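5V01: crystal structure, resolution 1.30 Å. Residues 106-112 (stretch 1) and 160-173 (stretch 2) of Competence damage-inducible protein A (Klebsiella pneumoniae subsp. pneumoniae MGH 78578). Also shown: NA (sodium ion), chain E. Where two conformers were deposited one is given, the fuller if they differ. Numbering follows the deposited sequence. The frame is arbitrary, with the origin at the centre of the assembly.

Stretch 1 106-112: DIAIAVS
Stretch 2, residues 160-173: YALAALSEKLAHWQ

The most unusual feature of this contact is Trp172, which lies past the helix yet packs obliquely on Ile107, its CZ3 3.7 Å from Ile107 CD1, so that Ile107 touches Trp172 as well as Leu165 and Leu169. No hydrogen bond joins the two stretches: the strand 107-112 and the helix that includes 160-169 meet through apolar packing, burying 252 Å² in total. Their axes approach to 10.2 Å and run nearly antiparallel, with 149° between N-to-C directions. The register is set where Ile109 CA lies 7.6 Å from Ala161 CA.

The strand is extended (phi -111° to -146°, psi 126° to 143°), so its side chains alternate. Ile107, Ile109 and Val111 point their CA-to-CB bonds toward the helix, whereas Ala108, Ala110 and Ser112 make no contact with it. Both isoleucines adopt the m,t rotamer; Val111 is t.

On the helix (phi -55° to -73°, psi -36° to -47° through Lys168; Leu169 -63/-26), Ala161 and Leu165 point toward the strand one turn apart, linked by the backbone hydrogen bond from Leu165 N to Ala161 O (3.0 Å). Ala161 CB sits 4.3 Å from Ile109 CG2 and 4.5 Å from Val111 CG2. Leu165, a t,p rotamer, reaches both isoleucines: its CD2 lies 3.9 Å from Ile109 CD1, and its CD1 lies 4.1 Å from Ile107 CG2. The antiparallel sense thus pairs later helix residues with earlier strand residues.

Ile107, at the start of the strand, meets the residues late in stretch 2. Leu169 (m,t) starts sideways, but its end comes nearer, placing CD2 3.8 Å from Ile107 CD1. The chain then turns (Ala170 -75/-5, His171 -131/-19, Trp172 -69/145), with Trp172 N donating a hydrogen bond to Lys168 O (3.0 Å) and His171 ND1 donating to Glu167 O (3.0 Å). The CA-to-CB bond of Trp172 (chi1 -87°, chi2 -34°) again points toward the strand.

Away from the contact, Ser166 O binds the sodium ion NA at 2.3 Å.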

# COMPACT_ATOMS: atom_id res chain seq x y z
N ASP A 106 4.68 -9.79 13.60
CA ASP A 106 5.98 -10.28 14.06
C ASP A 106 7.16 -9.60 13.36
O ASP A 106 8.24 -9.42 13.95
CB ASP A 106 6.06 -11.78 13.82
CG ASP A 106 4.96 -12.53 14.52
OD1 ASP A 106 5.08 -12.69 15.74
OD2 ASP A 106 3.99 -12.99 13.85
N ILE A 107 6.97 -9.27 12.08
CA ILE A 107 8.01 -8.68 11.25
C ILE A 107 7.44 -7.47 10.52
O ILE A 107 6.35 -7.55 9.96
CB ILE A 107 8.58 -9.67 10.22
CG1 ILE A 107 9.21 -10.88 10.95
CG2 ILE A 107 9.60 -9.00 9.31
CD1 ILE A 107 9.28 -12.14 10.12
N ALA A 108 8.20 -6.38 10.52
CA ALA A 108 7.85 -5.16 9.77
C ALA A 108 9.00 -4.81 8.84
O ALA A 108 10.17 -4.87 9.23
CB ALA A 108 7.56 -3.99 10.72
N ILE A 109 8.67 -4.46 7.62
CA ILE A 109 9.61 -3.84 6.68
C ILE A 109 9.19 -2.41 6.46
O ILE A 109 8.01 -2.16 6.17
CB ILE A 109 9.69 -4.58 5.35
CG1 ILE A 109 10.12 -6.03 5.58
CG2 ILE A 109 10.62 -3.85 4.41
CD1 ILE A 109 10.10 -6.90 4.36
N ALA A 110 10.15 -1.50 6.58
CA ALA A 110 9.97 -0.11 6.14
C ALA A 110 10.98 0.21 5.06
O ALA A 110 12.11 -0.21 5.15
CB ALA A 110 10.09 0.87 7.30
N VAL A 111 10.55 0.99 4.08
CA VAL A 111 11.37 1.39 2.95
C VAL A 111 11.14 2.89 2.73
O VAL A 111 10.01 3.32 2.62
CB VAL A 111 11.00 0.62 1.67
CG1 VAL A 111 11.94 0.98 0.54
CG2 VAL A 111 11.02 -0.88 1.91
N SER A 112 12.21 3.65 2.65
CA SER A 112 12.13 5.09 2.38
C SER A 112 13.32 5.52 1.56
O SER A 112 14.46 5.28 1.97
CB SER A 112 12.08 5.86 3.69
OG SER A 112 11.86 7.24 3.46
N TYR A 160 14.62 -6.15 -3.62
CA TYR A 160 15.68 -6.23 -2.59
C TYR A 160 15.06 -6.47 -1.22
O TYR A 160 15.55 -7.27 -0.43
CB TYR A 160 16.51 -4.95 -2.59
CG TYR A 160 17.67 -5.02 -1.63
CD1 TYR A 160 18.80 -5.73 -1.97
CD2 TYR A 160 17.61 -4.46 -0.36
CE1 TYR A 160 19.85 -5.85 -1.11
CE2 TYR A 160 18.67 -4.58 0.51
CZ TYR A 160 19.78 -5.29 0.12
OH TYR A 160 20.86 -5.43 0.96
N ALA A 161 14.00 -5.73 -0.90
CA ALA A 161 13.35 -5.90 0.39
C ALA A 161 12.92 -7.34 0.62
O ALA A 161 13.10 -7.89 1.71
CB ALA A 161 12.15 -4.97 0.53
N LEU A 162 12.36 -7.94 -0.43
CA LEU A 162 11.87 -9.30 -0.36
C LEU A 162 13.01 -10.33 -0.33
O LEU A 162 12.92 -11.32 0.39
CB LEU A 162 10.92 -9.61 -1.51
CG LEU A 162 9.58 -8.85 -1.46
CD1 LEU A 162 8.91 -8.90 -2.84
CD2 LEU A 162 8.67 -9.39 -0.37
N ALA A 163 14.03 -10.13 -1.16
CA ALA A 163 15.16 -11.06 -1.21
C ALA A 163 15.87 -11.07 0.14
O ALA A 163 16.23 -12.13 0.66
CB ALA A 163 16.12 -10.70 -2.33
N ALA A 164 16.07 -9.88 0.72
CA ALA A 164 16.72 -9.81 2.03
C ALA A 164 15.85 -10.45 3.12
O ALA A 164 16.32 -11.15 4.01
CB ALA A 164 17.04 -8.37 2.39
N LEU A 165 14.53 -10.21 3.04
CA LEU A 165 13.61 -10.86 3.97
C LEU A 165 13.70 -12.39 3.87
O LEU A 165 13.72 -13.07 4.89
CB LEU A 165 12.18 -10.42 3.69
CG LEU A 165 11.12 -11.10 4.57
CD1 LEU A 165 11.33 -10.79 6.05
CD2 LEU A 165 9.71 -10.75 4.12
N SER A 166 13.75 -12.91 2.63
CA SER A 166 13.85 -14.36 2.39
C SER A 166 15.08 -14.98 3.07
O SER A 166 15.00 -16.05 3.72
CB SER A 166 13.79 -14.71 0.88
OG SER A 166 15.02 -14.54 0.17
N GLU A 167 16.20 -14.26 2.96
CA GLU A 167 17.44 -14.63 3.62
C GLU A 167 17.31 -14.60 5.13
O GLU A 167 17.70 -15.55 5.82
CB GLU A 167 18.60 -13.76 3.11
CG GLU A 167 20.00 -14.22 3.47
CD GLU A 167 20.42 -13.97 4.89
OE1 GLU A 167 19.81 -13.16 5.61
OE2 GLU A 167 21.39 -14.63 5.29
N LYS A 168 16.74 -13.52 5.65
CA LYS A 168 16.59 -13.38 7.09
C LYS A 168 15.69 -14.43 7.70
O LYS A 168 15.99 -14.94 8.79
CB LYS A 168 16.15 -11.98 7.48
CG LYS A 168 17.22 -10.93 7.18
CD LYS A 168 16.72 -9.50 7.28
CE LYS A 168 17.62 -8.50 6.56
NZ LYS A 168 18.98 -8.51 7.10
N LEU A 169 14.63 -14.83 6.99
CA LEU A 169 13.72 -15.85 7.47
C LEU A 169 14.38 -17.19 7.66
O LEU A 169 13.93 -17.96 8.48
CB LEU A 169 12.50 -15.99 6.55
CG LEU A 169 11.49 -14.83 6.68
CD1 LEU A 169 10.53 -14.79 5.50
CD2 LEU A 169 10.74 -14.93 7.99
N ALA A 170 15.46 -17.45 6.91
CA ALA A 170 16.19 -18.71 7.02
C ALA A 170 17.06 -18.79 8.30
O ALA A 170 17.62 -19.85 8.57
CB ALA A 170 17.03 -18.92 5.77
N HIS A 171 17.13 -17.69 9.07
CA HIS A 171 17.98 -17.65 10.26
C HIS A 171 17.34 -17.14 11.52
O HIS A 171 17.87 -17.35 12.60
CB HIS A 171 19.23 -16.83 9.93
CG HIS A 171 19.98 -17.40 8.78
ND1 HIS A 171 19.76 -17.07 7.47
CD2 HIS A 171 20.85 -18.44 8.76
CE1 HIS A 171 20.52 -17.84 6.69
NE2 HIS A 171 21.19 -18.67 7.45
N TRP A 172 16.23 -16.41 11.42
CA TRP A 172 15.62 -15.83 12.59
C TRP A 172 15.02 -16.87 13.50
O TRP A 172 14.45 -17.86 13.04
CB TRP A 172 14.51 -14.84 12.19
CG TRP A 172 14.95 -13.47 11.93
CD1 TRP A 172 15.94 -12.77 12.53
CD2 TRP A 172 14.32 -12.58 11.02
NE1 TRP A 172 15.97 -11.47 12.05
CE2 TRP A 172 14.98 -11.34 11.12
CE3 TRP A 172 13.26 -12.71 10.14
CZ2 TRP A 172 14.61 -10.23 10.34
CZ3 TRP A 172 12.90 -11.62 9.37
CH2 TRP A 172 13.56 -10.40 9.47
N GLN A 173 15.12 -16.58 14.81
CA GLN A 173 14.36 -17.22 15.90
C GLN A 173 14.34 -16.26 17.15
O GLN A 173 13.40 -16.31 17.97
CB GLN A 173 14.96 -18.58 16.26
CG GLN A 173 14.14 -19.35 17.29
CD GLN A 173 14.86 -20.56 17.87
OE1 GLN A 173 15.32 -21.42 17.16
NE2 GLN A 173 14.91 -20.62 19.20
OXT GLN A 173 15.21 -15.42 17.36
NA NA E . 13.82 -17.99 3.52
O HOH W 1 11.72 -17.02 2.78
O HOH W 2 13.10 -20.22 2.03